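Local coordinates for erythrocyte membrane protein 1 (Plasmodium falciparum, PDB 6S8T), which mediates adhesion of infected erythrocytes to host cells, here represented by its DBLbeta domain, which binds the receptor ICAM-1, at residues E155-Y160 with C266-L271; R180-S185 with R262-E267; K307-E312 with T431-F436; K318-C323 with Q342-Y347; G378-F381 with D387-Q390. All blocks are in the same frame, centred on the assembly; numbering follows the deposited sequence.

How the interactions relate
The five contacts hold together parts of one largely helical DBLbeta domain. Interactions 1 and 2 are neighbours, with centres about 8 Å apart. Both use helix 246-268, which packs against helices 137-163 and 172-194 in the Duffy binding domain. Interactions 3 and 4 come later in the chain, centres about 15 Å apart, and share helix 293-319. Interaction 4 is nested inside the loop closed by interaction 3, and Gln-309 meets Tyr-347 between them. Tyr-160 and Lys-307 touch where interactions 1 and 3 meet. Interaction 5, also nested within interaction 3, is remote, its centre about 32 to 49 Å from theirs. The pairs mark the packing of three core helices, a disulfide-rich end and a peripheral loop.

Interaction 1 (E155-Y160 with C266-L271); sequences EIIKRY and CELKNL
Ile-157 has CG1 anti to its carbonyl carbon (chi1 -63°) and a stretched second torsion (chi2 175°), which carry CD1 straight out to Glu-267, Leu-268 and Leu-271. Leu-271 comes the other way, its CG also anti to the carbonyl carbon. Its chi2 of 60° folds the CD1 branch toward Ile-157, and CD1 is the branch that touches. The two side chains run antiparallel alongside one another. Ile-157 CD1 lies 4.0 Å from Leu-271 CD1, and Ile-157 CG2 lies 4.2 Å from the same methyl, so both branches of the isoleucine meet it. Ile-157 CD1 also rests 3.6 Å from the carbonyl oxygen Glu-267 O and 4.0 Å from Glu-267 CB. Leu-268 CD2 touches it more loosely at 4.3 Å. The isoleucine methyl thus packs on two leucine methyls and on a backbone carbonyl.

In this helical Duffy-binding-like fold, helix 137-163 here meets the last turn of helix 246-268. A type I turn from Leu-268 to Leu-271 brings Leu-271 round to the isoleucine. Its bond Leu-271 N to Leu-268 O measures 3.1 Å. Glu-267 O accepts Asn-270 N at 3.3 Å, so the oxygen beside the methyl still has a polar partner.

The carboxylate of Glu-267 forms a long, weak ion pair with Lys-150 and lies close to Asp-154. The nearby like charge may raise the proton affinity of one of these acids. Cys-266, just before it, is tied to Cys-61 by a disulfide. Leu-268 also packs on Val-182 of helix 172-194.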
# COMPACT_ATOMS: atom_id res chain seq x y z
N GLU A 155 -0.27 -14.11 7.39
CA GLU A 155 0.34 -13.35 8.47
C GLU A 155 -0.42 -12.05 8.74
O GLU A 155 -0.48 -11.60 9.89
CB GLU A 155 1.80 -13.06 8.15
CG GLU A 155 2.63 -12.62 9.34
CD GLU A 155 2.91 -13.76 10.31
OE1 GLU A 155 2.87 -14.93 9.88
OE2 GLU A 155 3.17 -13.48 11.50
N ILE A 156 -0.98 -11.43 7.70
CA ILE A 156 -1.73 -10.19 7.89
C ILE A 156 -2.98 -10.45 8.74
O ILE A 156 -3.28 -9.69 9.67
CB ILE A 156 -2.10 -9.57 6.53
CG1 ILE A 156 -0.88 -8.92 5.88
CG2 ILE A 156 -3.22 -8.55 6.69
CD1 ILE A 156 -1.13 -8.47 4.45
N ILE A 157 -3.71 -11.51 8.42
CA ILE A 157 -4.94 -11.81 9.15
C ILE A 157 -4.64 -12.09 10.62
O ILE A 157 -5.31 -11.56 11.52
CB ILE A 157 -5.68 -12.98 8.48
CG1 ILE A 157 -6.11 -12.57 7.06
CG2 ILE A 157 -6.87 -13.43 9.32
CD1 ILE A 157 -6.74 -13.68 6.25
N LYS A 158 -3.62 -12.91 10.90
CA LYS A 158 -3.34 -13.29 12.28
C LYS A 158 -2.74 -12.14 13.08
O LYS A 158 -3.12 -11.92 14.24
CB LYS A 158 -2.41 -14.50 12.31
CG LYS A 158 -3.01 -15.77 11.71
CD LYS A 158 -2.05 -16.95 11.82
CE LYS A 158 -2.62 -18.20 11.17
NZ LYS A 158 -3.92 -18.61 11.77
N ARG A 159 -1.81 -11.38 12.49
CA ARG A 159 -1.16 -10.31 13.25
C ARG A 159 -2.09 -9.12 13.45
O ARG A 159 -1.95 -8.40 14.45
CB ARG A 159 0.12 -9.86 12.55
CG ARG A 159 1.28 -10.82 12.73
CD ARG A 159 2.57 -10.22 12.22
NE ARG A 159 3.72 -11.05 12.56
CZ ARG A 159 4.41 -10.95 13.69
NH1 ARG A 159 5.44 -11.76 13.92
NH2 ARG A 159 4.07 -10.05 14.60
N TYR A 160 -3.03 -8.89 12.53
CA TYR A 160 -4.02 -7.84 12.74
C TYR A 160 -4.88 -8.15 13.96
O TYR A 160 -5.12 -7.28 14.81
CB TYR A 160 -4.88 -7.66 11.49
CG TYR A 160 -5.65 -6.36 11.45
CD1 TYR A 160 -6.78 -6.17 12.24
CD2 TYR A 160 -5.25 -5.33 10.61
CE1 TYR A 160 -7.48 -4.97 12.20
CE2 TYR A 160 -5.95 -4.14 10.56
CZ TYR A 160 -7.06 -3.97 11.36
OH TYR A 160 -7.75 -2.77 11.30
N CYS A 266 -6.99 -18.20 -0.63
CA CYS A 266 -7.04 -19.37 0.24
C CYS A 266 -7.24 -18.98 1.70
O CYS A 266 -7.89 -19.71 2.45
CB CYS A 266 -5.75 -20.18 0.10
SG CYS A 266 -5.45 -20.89 -1.53
N GLU A 267 -6.70 -17.84 2.10
CA GLU A 267 -6.80 -17.38 3.48
C GLU A 267 -7.98 -16.44 3.71
O GLU A 267 -8.57 -16.46 4.80
CB GLU A 267 -5.49 -16.67 3.88
CG GLU A 267 -4.23 -17.48 3.59
CD GLU A 267 -4.13 -18.74 4.43
OE1 GLU A 267 -4.71 -18.77 5.54
OE2 GLU A 267 -3.47 -19.71 3.98
N LEU A 268 -8.34 -15.64 2.71
CA LEU A 268 -9.43 -14.68 2.88
C LEU A 268 -10.78 -15.38 3.06
O LEU A 268 -11.68 -14.81 3.68
CB LEU A 268 -9.49 -13.73 1.68
CG LEU A 268 -8.40 -12.67 1.59
CD1 LEU A 268 -8.51 -11.89 0.29
CD2 LEU A 268 -8.46 -11.72 2.78
N LYS A 269 -10.93 -16.59 2.52
CA LYS A 269 -12.21 -17.30 2.63
C LYS A 269 -12.56 -17.68 4.06
O LYS A 269 -13.71 -18.05 4.31
CB LYS A 269 -12.19 -18.55 1.75
CG LYS A 269 -12.22 -18.27 0.26
CD LYS A 269 -12.35 -19.56 -0.54
CE LYS A 269 -12.42 -19.28 -2.03
NZ LYS A 269 -12.61 -20.53 -2.81
N ASN A 270 -11.61 -17.61 4.99
CA ASN A 270 -11.91 -17.90 6.39
C ASN A 270 -12.69 -16.78 7.08
O ASN A 270 -13.23 -17.01 8.17
CB ASN A 270 -10.62 -18.18 7.16
CG ASN A 270 -9.98 -19.50 6.76
OD1 ASN A 270 -10.68 -20.48 6.48
ND2 ASN A 270 -8.66 -19.53 6.73
N LEU A 271 -12.75 -15.60 6.48
CA LEU A 271 -13.54 -14.50 7.02
C LEU A 271 -14.99 -14.62 6.57
O LEU A 271 -15.28 -15.11 5.47
CB LEU A 271 -12.96 -13.15 6.59
CG LEU A 271 -11.82 -12.55 7.40
CD1 LEU A 271 -10.59 -13.45 7.42
CD2 LEU A 271 -11.45 -11.17 6.87

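Interaction 2 (R180-S185 with R262-E267); sequences RAVRYS and RAMQCE
Met-264 reaches over to Val-182 and Ser-185 and is the one residue of 262-267 that touches 180-185. Its sulfur SD lies 4.0 Å from the backbone oxygen Val-182 O and 4.2 Å from the methyl Val-182 CG1. Beyond the sulfur, Met-264 CE ends 3.6 Å from Ser-185 OG and 4.1 Å from Ser-185 C. The OG distance belongs to one of two conformers of the serine and is less certain for that reason. The methionine and valine side chains pass side by side, each heading for the other's helix. Met-264 is extended beyond CG (chi2 179°, chi3 164°), and this length lets it span the gap between two helix backbones whose nearest CA atoms, Val-182 CA and Met-264 CA, are 7.8 Å apart. Val-182 turns CG1 to the sulfur by setting it anti to the backbone N (chi1 179°).

The two helices, 172-194 and 246-268, are core elements of the Duffy-binding-like fold, and the three touching residues are buried. A third helix, 137-163, closes over the same place. From it Ala-149 touches Met-264, and Ile-156 touches both Val-182 and Ser-185. Asp-152 of that helix hydrogen-bonds Ser-185 OG, so the hydroxyl, in the conformer given, has a polar partner besides the methyl next to it.

Arg-180 and Arg-183, whose side chains do not touch 262-267, tie helix 172-194 to other parts of the domain. Arg-180 forms salt bridges with Asp-277 and Glu-303, and Arg-183 with Asp-288. On helix 246-268, Gln-265 NE2 hydrogen-bonds the backbone oxygen of Tyr-280.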
# COMPACT_ATOMS: atom_id res chain seq x y z
N ARG A 180 -8.87 -4.90 3.10
CA ARG A 180 -8.12 -3.86 2.39
C ARG A 180 -6.61 -4.07 2.52
O ARG A 180 -5.87 -3.83 1.56
CB ARG A 180 -8.51 -2.47 2.90
CG ARG A 180 -9.84 -1.94 2.37
CD ARG A 180 -10.03 -0.45 2.68
NE ARG A 180 -9.96 -0.16 4.11
CZ ARG A 180 -11.00 -0.14 4.93
NH1 ARG A 180 -10.83 0.13 6.22
NH2 ARG A 180 -12.22 -0.41 4.47
N ALA A 181 -6.15 -4.50 3.70
CA ALA A 181 -4.72 -4.71 3.90
C ALA A 181 -4.19 -5.82 3.00
O ALA A 181 -3.06 -5.73 2.50
CB ALA A 181 -4.44 -5.04 5.37
N VAL A 182 -4.98 -6.88 2.79
CA VAL A 182 -4.56 -7.94 1.88
C VAL A 182 -4.56 -7.44 0.44
O VAL A 182 -3.72 -7.86 -0.37
CB VAL A 182 -5.47 -9.17 2.07
CG1 VAL A 182 -5.08 -10.29 1.11
CG2 VAL A 182 -5.40 -9.67 3.52
N ARG A 183 -5.47 -6.52 0.09
CA ARG A 183 -5.45 -5.95 -1.26
C ARG A 183 -4.25 -5.03 -1.45
O ARG A 183 -3.65 -5.00 -2.53
CB ARG A 183 -6.77 -5.22 -1.53
CG ARG A 183 -7.97 -6.15 -1.58
CD ARG A 183 -9.29 -5.39 -1.51
NE ARG A 183 -9.42 -4.43 -2.60
CZ ARG A 183 -10.50 -3.70 -2.82
NH1 ARG A 183 -11.56 -3.82 -2.02
NH2 ARG A 183 -10.53 -2.84 -3.84
N TYR A 184 -3.88 -4.28 -0.41
CA TYR A 184 -2.67 -3.46 -0.46
C TYR A 184 -1.43 -4.32 -0.65
O TYR A 184 -0.50 -3.94 -1.37
CB TYR A 184 -2.54 -2.62 0.81
CG TYR A 184 -3.60 -1.55 0.98
CD1 TYR A 184 -4.07 -0.83 -0.11
CD2 TYR A 184 -4.11 -1.25 2.24
CE1 TYR A 184 -5.03 0.16 0.05
CE2 TYR A 184 -5.07 -0.26 2.41
CZ TYR A 184 -5.52 0.44 1.31
OH TYR A 184 -6.48 1.42 1.46
N SER A 185 -1.38 -5.49 -0.00
CA SER A 185 -0.22 -6.37 -0.13
C SER A 185 -0.15 -6.99 -1.52
O SER A 185 0.94 -7.16 -2.08
CB SER A 185 -0.26 -7.47 0.93
OG SER A 185 0.65 -8.51 0.62
N ARG A 262 -5.30 -15.67 -6.41
CA ARG A 262 -5.91 -16.93 -5.98
C ARG A 262 -5.17 -17.51 -4.77
O ARG A 262 -5.79 -18.11 -3.89
CB ARG A 262 -5.93 -17.93 -7.13
CG ARG A 262 -7.18 -17.88 -7.98
CD ARG A 262 -7.10 -18.87 -9.13
NE ARG A 262 -6.63 -20.18 -8.70
CZ ARG A 262 -7.42 -21.15 -8.25
NH1 ARG A 262 -8.73 -20.97 -8.17
NH2 ARG A 262 -6.90 -22.32 -7.88
N ALA A 263 -3.85 -17.34 -4.73
CA ALA A 263 -3.08 -17.82 -3.59
C ALA A 263 -3.45 -17.08 -2.31
O ALA A 263 -3.42 -17.66 -1.22
CB ALA A 263 -1.58 -17.69 -3.87
N MET A 264 -3.82 -15.80 -2.43
CA MET A 264 -4.28 -15.03 -1.28
C MET A 264 -5.73 -15.33 -0.92
O MET A 264 -6.12 -15.16 0.24
CB MET A 264 -4.11 -13.53 -1.55
CG MET A 264 -2.65 -13.08 -1.62
SD MET A 264 -2.47 -11.32 -1.96
CE MET A 264 -0.76 -11.04 -1.49
N GLN A 265 -6.54 -15.79 -1.89
CA GLN A 265 -7.92 -16.13 -1.59
C GLN A 265 -8.04 -17.37 -0.70
O GLN A 265 -9.09 -17.56 -0.08
CB GLN A 265 -8.70 -16.37 -2.89
CG GLN A 265 -9.00 -15.10 -3.68
CD GLN A 265 -9.81 -15.38 -4.94
OE1 GLN A 265 -9.63 -16.41 -5.60
NE2 GLN A 265 -10.72 -14.47 -5.27
N CYS A 266 -6.99 -18.20 -0.63
CA CYS A 266 -7.04 -19.37 0.24
C CYS A 266 -7.24 -18.98 1.70
O CYS A 266 -7.89 -19.71 2.45
CB CYS A 266 -5.75 -20.18 0.10
SG CYS A 266 -5.45 -20.89 -1.53
N GLU A 267 -6.70 -17.84 2.10
CA GLU A 267 -6.80 -17.38 3.48
C GLU A 267 -7.98 -16.44 3.71
O GLU A 267 -8.57 -16.46 4.80
CB GLU A 267 -5.49 -16.67 3.88
CG GLU A 267 -4.23 -17.48 3.59
CD GLU A 267 -4.13 -18.74 4.43
OE1 GLU A 267 -4.71 -18.77 5.54
OE2 GLU A 267 -3.47 -19.71 3.98

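Interaction 3 (K307-E312 with T431-F436); sequences KMQSQE and TEQTQF
Gln-309 pairs its side-chain amide with the backbone of Thr-431 through two hydrogen bonds. Thr-431 N gives its hydrogen to Gln-309 OE1 at 3.2 Å, nearly straight at 163°. The donor lies in the carbonyl plane, on a lone pair of OE1. In return Gln-309 NE2 reaches Thr-431 O at 3.3 Å, a weak bond. The amide thus reads the N-H and C=O of one residue, much as a strand neighbour would. Gln-309 gets there with CG anti to the backbone N (chi1 -172°) and a bend at the next bond. The main partner of its NE2 is Tyr-347 OH, and the bond to Thr-431 O is the weaker one. Together they help fix the flip of the group.

The remaining contacts are van der Waals. Thr-431 CG2 sits 3.6 Å from Ser-310 CA and 3.8 Å from Ser-310 OG, beside the helix backbone. It is also 3.6 Å from Gln-309 OE1. Gln-433 CG approaches Gln-309 NE2 at 3.7 Å. These two side chains lie roughly perpendicular, and their amide planes are 66° apart. The amide of Gln-433 turns elsewhere, with NE2 bonded to the backbone oxygens of Tyr-453 and Asp-451.

A covalent tie lies next door, because the disulfide Cys-306 to Cys-430 joins the residues just before the two segments. The loop after helix 417-424 is thereby laid along helix 293-319, while Ile-351 and Tyr-347 of helix 335-372 pack on the neighbouring side chains Gln-309 and Glu-312.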
# COMPACT_ATOMS: atom_id res chain seq x y z
N LYS A 307 -7.09 5.90 13.16
CA LYS A 307 -7.10 4.93 14.26
C LYS A 307 -6.32 5.46 15.46
O LYS A 307 -6.76 5.31 16.60
CB LYS A 307 -6.52 3.60 13.80
CG LYS A 307 -7.39 2.83 12.83
CD LYS A 307 -6.75 1.50 12.44
CE LYS A 307 -7.73 0.60 11.72
NZ LYS A 307 -8.88 0.21 12.60
N MET A 308 -5.16 6.07 15.22
CA MET A 308 -4.40 6.68 16.31
C MET A 308 -5.16 7.85 16.92
O MET A 308 -5.23 7.97 18.15
CB MET A 308 -3.02 7.13 15.79
CG MET A 308 -2.14 7.84 16.82
SD MET A 308 -2.44 9.62 16.96
CE MET A 308 -2.32 10.12 15.25
N GLN A 309 -5.72 8.72 16.08
CA GLN A 309 -6.44 9.88 16.57
C GLN A 309 -7.64 9.48 17.41
O GLN A 309 -7.89 10.05 18.48
CB GLN A 309 -6.88 10.76 15.40
CG GLN A 309 -7.47 12.12 15.79
CD GLN A 309 -8.96 12.07 16.10
OE1 GLN A 309 -9.68 11.20 15.61
NE2 GLN A 309 -9.42 13.00 16.92
N SER A 310 -8.39 8.47 16.95
CA SER A 310 -9.57 8.02 17.69
C SER A 310 -9.18 7.43 19.05
O SER A 310 -9.89 7.62 20.04
CB SER A 310 -10.35 7.01 16.86
OG SER A 310 -11.54 6.61 17.51
N GLN A 311 -8.05 6.72 19.10
CA GLN A 311 -7.62 6.13 20.37
C GLN A 311 -7.16 7.20 21.35
O GLN A 311 -7.47 7.13 22.55
CB GLN A 311 -6.50 5.11 20.12
CG GLN A 311 -6.03 4.37 21.36
CD GLN A 311 -4.97 3.32 21.05
OE1 GLN A 311 -3.78 3.63 20.99
NE2 GLN A 311 -5.40 2.08 20.84
N GLU A 312 -6.42 8.20 20.87
CA GLU A 312 -6.02 9.31 21.73
C GLU A 312 -7.21 10.14 22.16
O GLU A 312 -7.23 10.66 23.28
CB GLU A 312 -5.00 10.19 21.02
CG GLU A 312 -3.64 9.55 20.80
CD GLU A 312 -3.00 9.11 22.09
OE1 GLU A 312 -3.12 7.92 22.45
OE2 GLU A 312 -2.39 9.96 22.77
N THR A 431 -12.75 10.67 14.87
CA THR A 431 -13.85 11.12 15.73
C THR A 431 -13.74 12.63 15.95
O THR A 431 -12.70 13.12 16.40
CB THR A 431 -13.85 10.37 17.06
OG1 THR A 431 -14.71 11.04 18.00
CG2 THR A 431 -12.45 10.26 17.64
N GLU A 432 -14.80 13.35 15.59
CA GLU A 432 -14.93 14.79 15.78
C GLU A 432 -13.98 15.60 14.90
O GLU A 432 -14.32 16.70 14.47
CB GLU A 432 -14.74 15.17 17.25
CG GLU A 432 -15.80 14.60 18.18
CD GLU A 432 -17.19 15.16 17.89
OE1 GLU A 432 -17.28 16.31 17.41
OE2 GLU A 432 -18.18 14.44 18.14
N GLN A 433 -12.79 15.07 14.64
CA GLN A 433 -11.79 15.73 13.80
C GLN A 433 -11.66 14.90 12.52
O GLN A 433 -10.81 14.01 12.43
CB GLN A 433 -10.46 15.88 14.53
CG GLN A 433 -10.59 16.34 15.98
CD GLN A 433 -11.25 17.70 16.11
OE1 GLN A 433 -12.03 17.94 17.03
NE2 GLN A 433 -10.93 18.61 15.19
N THR A 434 -12.50 15.20 11.54
CA THR A 434 -12.64 14.36 10.35
C THR A 434 -12.28 15.05 9.04
O THR A 434 -12.08 14.36 8.04
CB THR A 434 -14.08 13.84 10.24
OG1 THR A 434 -14.98 14.94 10.07
CG2 THR A 434 -14.47 13.07 11.50
N GLN A 435 -12.18 16.38 9.02
CA GLN A 435 -11.92 17.12 7.79
C GLN A 435 -10.42 17.29 7.60
O GLN A 435 -9.75 17.91 8.43
CB GLN A 435 -12.62 18.48 7.84
CG GLN A 435 -12.46 19.31 6.58
CD GLN A 435 -13.27 20.59 6.62
OE1 GLN A 435 -14.42 20.60 7.05
NE2 GLN A 435 -12.65 21.69 6.19
N PHE A 436 -9.90 16.75 6.50
CA PHE A 436 -8.46 16.78 6.23
C PHE A 436 -7.99 18.09 5.60
O PHE A 436 -6.78 18.27 5.45
CB PHE A 436 -8.07 15.60 5.33
CG PHE A 436 -7.80 14.33 6.09
CD1 PHE A 436 -8.83 13.61 6.67
CD2 PHE A 436 -6.50 13.84 6.21
CE1 PHE A 436 -8.57 12.44 7.38
CE2 PHE A 436 -6.24 12.68 6.91
CZ PHE A 436 -7.28 11.98 7.49

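Interaction 4 (K318-C323 with Q342-Y347); sequences KQCSQC and QACEEY
Gln-319 and Ala-343 meet through their first side-chain carbons, with Gln-319 CB 3.8 Å from Ala-343 CB. Both CB atoms point toward the opposite segment. Gln-319 CG adds a looser touch to Ala-343 CB at 4.1 Å. The glutamine then bends at its second torsion (chi2 -62°), and its OE1 makes a weak hydrogen bond with Ser-339. The small alanine side chain suits the close approach here, where Gln-319 CA and Ala-343 CA are 6.7 Å apart. Leu-316, one turn earlier on helix 293-319, packs on Ala-343 and Cys-344 as well.

One residue further on, Cys-320 and Cys-344 face each other sulfur to sulfur. Each sets SG anti to its own carbonyl carbon, with chi1 -66° and -62°. The gap from Cys-320 SG to Cys-344 SG is 4.0 Å. Helix 293-319 ends at this point, and Cys-320 is the first residue to leave helical angles. Ser-321 OG turns back to Lys-318 O at 3.2 Å, from above the carbonyl plane. The partner helix 335-372 runs on through a predicted coiled coil.

The two sulfurs touch but are not bonded to each other. Cys-320 is joined to Cys-340 and Cys-344 to Cys-466. The contact therefore brings two disulfides side by side, cross-linking the end of helix 293-319 and the C-terminal tail to helix 335-372.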
# COMPACT_ATOMS: atom_id res chain seq x y z
N LYS A 318 -12.00 10.36 28.70
CA LYS A 318 -12.07 9.74 30.02
C LYS A 318 -11.26 10.51 31.06
O LYS A 318 -11.69 10.61 32.21
CB LYS A 318 -11.59 8.29 29.93
CG LYS A 318 -12.40 7.44 28.97
CD LYS A 318 -11.82 6.04 28.83
CE LYS A 318 -12.56 5.24 27.77
NZ LYS A 318 -11.93 3.91 27.54
N GLN A 319 -10.10 11.04 30.68
CA GLN A 319 -9.29 11.80 31.63
C GLN A 319 -9.85 13.19 31.89
O GLN A 319 -9.66 13.73 32.98
CB GLN A 319 -7.85 11.91 31.12
CG GLN A 319 -7.12 10.58 31.04
CD GLN A 319 -6.97 9.92 32.39
OE1 GLN A 319 -6.88 10.59 33.42
NE2 GLN A 319 -6.94 8.59 32.40
N CYS A 320 -10.55 13.77 30.91
CA CYS A 320 -11.11 15.11 31.03
C CYS A 320 -12.63 15.08 31.20
O CYS A 320 -13.28 16.12 31.02
CB CYS A 320 -10.73 15.96 29.82
SG CYS A 320 -8.96 16.32 29.68
N SER A 321 -13.20 13.93 31.53
CA SER A 321 -14.65 13.84 31.69
C SER A 321 -15.14 14.69 32.85
O SER A 321 -16.24 15.26 32.78
CB SER A 321 -15.07 12.38 31.89
OG SER A 321 -14.49 11.83 33.06
N GLN A 322 -14.35 14.79 33.92
CA GLN A 322 -14.79 15.53 35.10
C GLN A 322 -14.70 17.04 34.91
O GLN A 322 -15.48 17.78 35.51
CB GLN A 322 -13.97 15.09 36.31
CG GLN A 322 -13.99 13.59 36.58
CD GLN A 322 -15.34 13.09 37.04
OE1 GLN A 322 -16.10 13.81 37.69
NE2 GLN A 322 -15.67 11.85 36.69
N CYS A 323 -13.77 17.50 34.07
CA CYS A 323 -13.57 18.93 33.84
C CYS A 323 -14.44 19.47 32.71
O CYS A 323 -14.12 20.53 32.15
CB CYS A 323 -12.09 19.21 33.54
SG CYS A 323 -10.93 18.41 34.67
N GLN A 342 -2.40 16.75 31.55
CA GLN A 342 -1.38 15.86 31.01
C GLN A 342 -1.90 15.07 29.82
O GLN A 342 -1.14 14.76 28.90
CB GLN A 342 -0.88 14.91 32.10
CG GLN A 342 -0.11 15.60 33.21
CD GLN A 342 0.33 14.65 34.31
OE1 GLN A 342 -0.15 13.51 34.38
NE2 GLN A 342 1.24 15.10 35.16
N ALA A 343 -3.20 14.73 29.81
CA ALA A 343 -3.77 14.04 28.66
C ALA A 343 -3.85 14.94 27.44
O ALA A 343 -3.68 14.47 26.31
CB ALA A 343 -5.15 13.48 29.01
N CYS A 344 -4.11 16.24 27.64
CA CYS A 344 -4.14 17.17 26.51
C CYS A 344 -2.75 17.36 25.92
O CYS A 344 -2.61 17.50 24.69
CB CYS A 344 -4.72 18.52 26.94
SG CYS A 344 -6.42 18.50 27.53
N GLU A 345 -1.72 17.40 26.76
CA GLU A 345 -0.36 17.58 26.27
C GLU A 345 0.07 16.40 25.40
O GLU A 345 0.68 16.60 24.34
CB GLU A 345 0.60 17.75 27.45
CG GLU A 345 2.03 18.06 27.03
CD GLU A 345 2.22 19.52 26.66
OE1 GLU A 345 2.37 20.35 27.58
OE2 GLU A 345 2.22 19.83 25.45
N GLU A 346 -0.25 15.17 25.82
CA GLU A 346 0.08 14.00 25.02
C GLU A 346 -0.68 13.98 23.71
O GLU A 346 -0.14 13.52 22.69
CB GLU A 346 -0.20 12.72 25.81
CG GLU A 346 0.64 12.55 27.07
CD GLU A 346 0.33 11.27 27.83
OE1 GLU A 346 -0.54 10.50 27.37
OE2 GLU A 346 0.94 11.05 28.89
N TYR A 347 -1.92 14.48 23.71
CA TYR A 347 -2.69 14.54 22.47
C TYR A 347 -2.05 15.50 21.47
O TYR A 347 -1.88 15.17 20.29
CB TYR A 347 -4.13 14.94 22.77
CG TYR A 347 -5.04 14.93 21.56
CD1 TYR A 347 -5.17 16.07 20.76
CD2 TYR A 347 -5.75 13.79 21.21
CE1 TYR A 347 -5.99 16.06 19.65
CE2 TYR A 347 -6.58 13.78 20.10
CZ TYR A 347 -6.69 14.92 19.32
OH TYR A 347 -7.51 14.92 18.21

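Interaction 5 (G378-F381 with D387-Q390); sequences GTSF and DYQQ
The loop between helices 335-372 and 388-402 is met by Tyr-388 at the start of the second helix, through Ser-380 and Phe-381. The contact is a small, local one at the edge of the helical domain, bridged by a water molecule. Tyr-388 extends toward the loop with CG anti to its backbone N (chi1 -178°). Its side chain also touches Leu-368 of helix 335-372. The hydroxyl comes in at the edge of the Phe-381 ring, near the ring plane. Tyr-388 OH lies 3.6 Å from Phe-381 CB and 3.7 Å from Phe-381 CD2. Ser-380 is less close, with OG 4.3 Å from Tyr-388 CE2.

Asp-387 stands at the N-cap position of helix 388-402, but its side chain makes no capping bond. Its carboxylate instead forms a salt bridge with Arg-294. The loop residues are exposed, and both Ser-380 and Phe-381 touch a crystal neighbour, so their arrangement may partly reflect the lattice. The water lies in the plane of the tyrosine ring, 2.5 Å from Tyr-388 OH, a short distance and so less certain. It accepts a hydrogen bond from Phe-381 N at 2.9 Å.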
# COMPACT_ATOMS: atom_id res chain seq x y z
N GLY A 378 5.09 17.30 -26.20
CA GLY A 378 6.53 17.30 -26.30
C GLY A 378 7.28 17.95 -25.16
O GLY A 378 8.51 17.98 -25.18
N THR A 379 6.57 18.48 -24.16
CA THR A 379 7.19 19.17 -23.04
C THR A 379 7.13 18.30 -21.79
O THR A 379 6.20 17.52 -21.59
CB THR A 379 6.50 20.51 -22.77
OG1 THR A 379 5.16 20.29 -22.31
CG2 THR A 379 6.45 21.36 -24.04
N SER A 380 8.15 18.46 -20.94
CA SER A 380 8.24 17.71 -19.69
C SER A 380 9.06 18.51 -18.69
O SER A 380 9.85 19.39 -19.06
CB SER A 380 8.85 16.32 -19.90
OG SER A 380 8.84 15.57 -18.69
N PHE A 381 8.86 18.20 -17.41
CA PHE A 381 9.56 18.88 -16.33
C PHE A 381 10.86 18.20 -15.91
O PHE A 381 11.64 18.78 -15.16
CB PHE A 381 8.64 19.02 -15.10
CG PHE A 381 7.57 20.06 -15.26
CD1 PHE A 381 7.85 21.39 -15.01
CD2 PHE A 381 6.30 19.71 -15.66
CE1 PHE A 381 6.87 22.36 -15.16
CE2 PHE A 381 5.31 20.67 -15.81
CZ PHE A 381 5.60 22.00 -15.56
N ASP A 387 8.47 7.10 -9.73
CA ASP A 387 7.08 6.97 -10.15
C ASP A 387 6.56 8.20 -10.89
O ASP A 387 5.35 8.36 -11.02
CB ASP A 387 6.20 6.68 -8.93
CG ASP A 387 6.26 7.79 -7.89
OD1 ASP A 387 7.33 8.41 -7.75
OD2 ASP A 387 5.24 8.04 -7.22
N TYR A 388 7.45 9.07 -11.37
CA TYR A 388 7.00 10.31 -11.99
C TYR A 388 6.06 10.03 -13.17
O TYR A 388 4.95 10.56 -13.22
CB TYR A 388 8.20 11.15 -12.44
CG TYR A 388 7.79 12.47 -13.05
CD1 TYR A 388 7.41 13.54 -12.25
CD2 TYR A 388 7.77 12.65 -14.43
CE1 TYR A 388 7.03 14.75 -12.80
CE2 TYR A 388 7.40 13.85 -14.99
CZ TYR A 388 7.03 14.90 -14.17
OH TYR A 388 6.65 16.10 -14.72
N GLN A 389 6.49 9.18 -14.11
CA GLN A 389 5.69 8.91 -15.30
C GLN A 389 4.34 8.30 -14.94
O GLN A 389 3.31 8.69 -15.51
CB GLN A 389 6.46 7.99 -16.25
CG GLN A 389 7.73 8.59 -16.83
CD GLN A 389 7.45 9.74 -17.77
OE1 GLN A 389 7.68 10.90 -17.44
NE2 GLN A 389 6.95 9.42 -18.96
N GLN A 390 4.33 7.33 -14.02
CA GLN A 390 3.07 6.69 -13.65
C GLN A 390 2.13 7.68 -12.97
O GLN A 390 0.91 7.63 -13.17
CB GLN A 390 3.33 5.48 -12.75
CG GLN A 390 2.08 4.69 -12.38
CD GLN A 390 2.36 3.43 -11.55
OE1 GLN A 390 3.49 3.18 -11.13
NE2 GLN A 390 1.33 2.63 -11.33
O HOH W 1 6.40 16.75 -17.07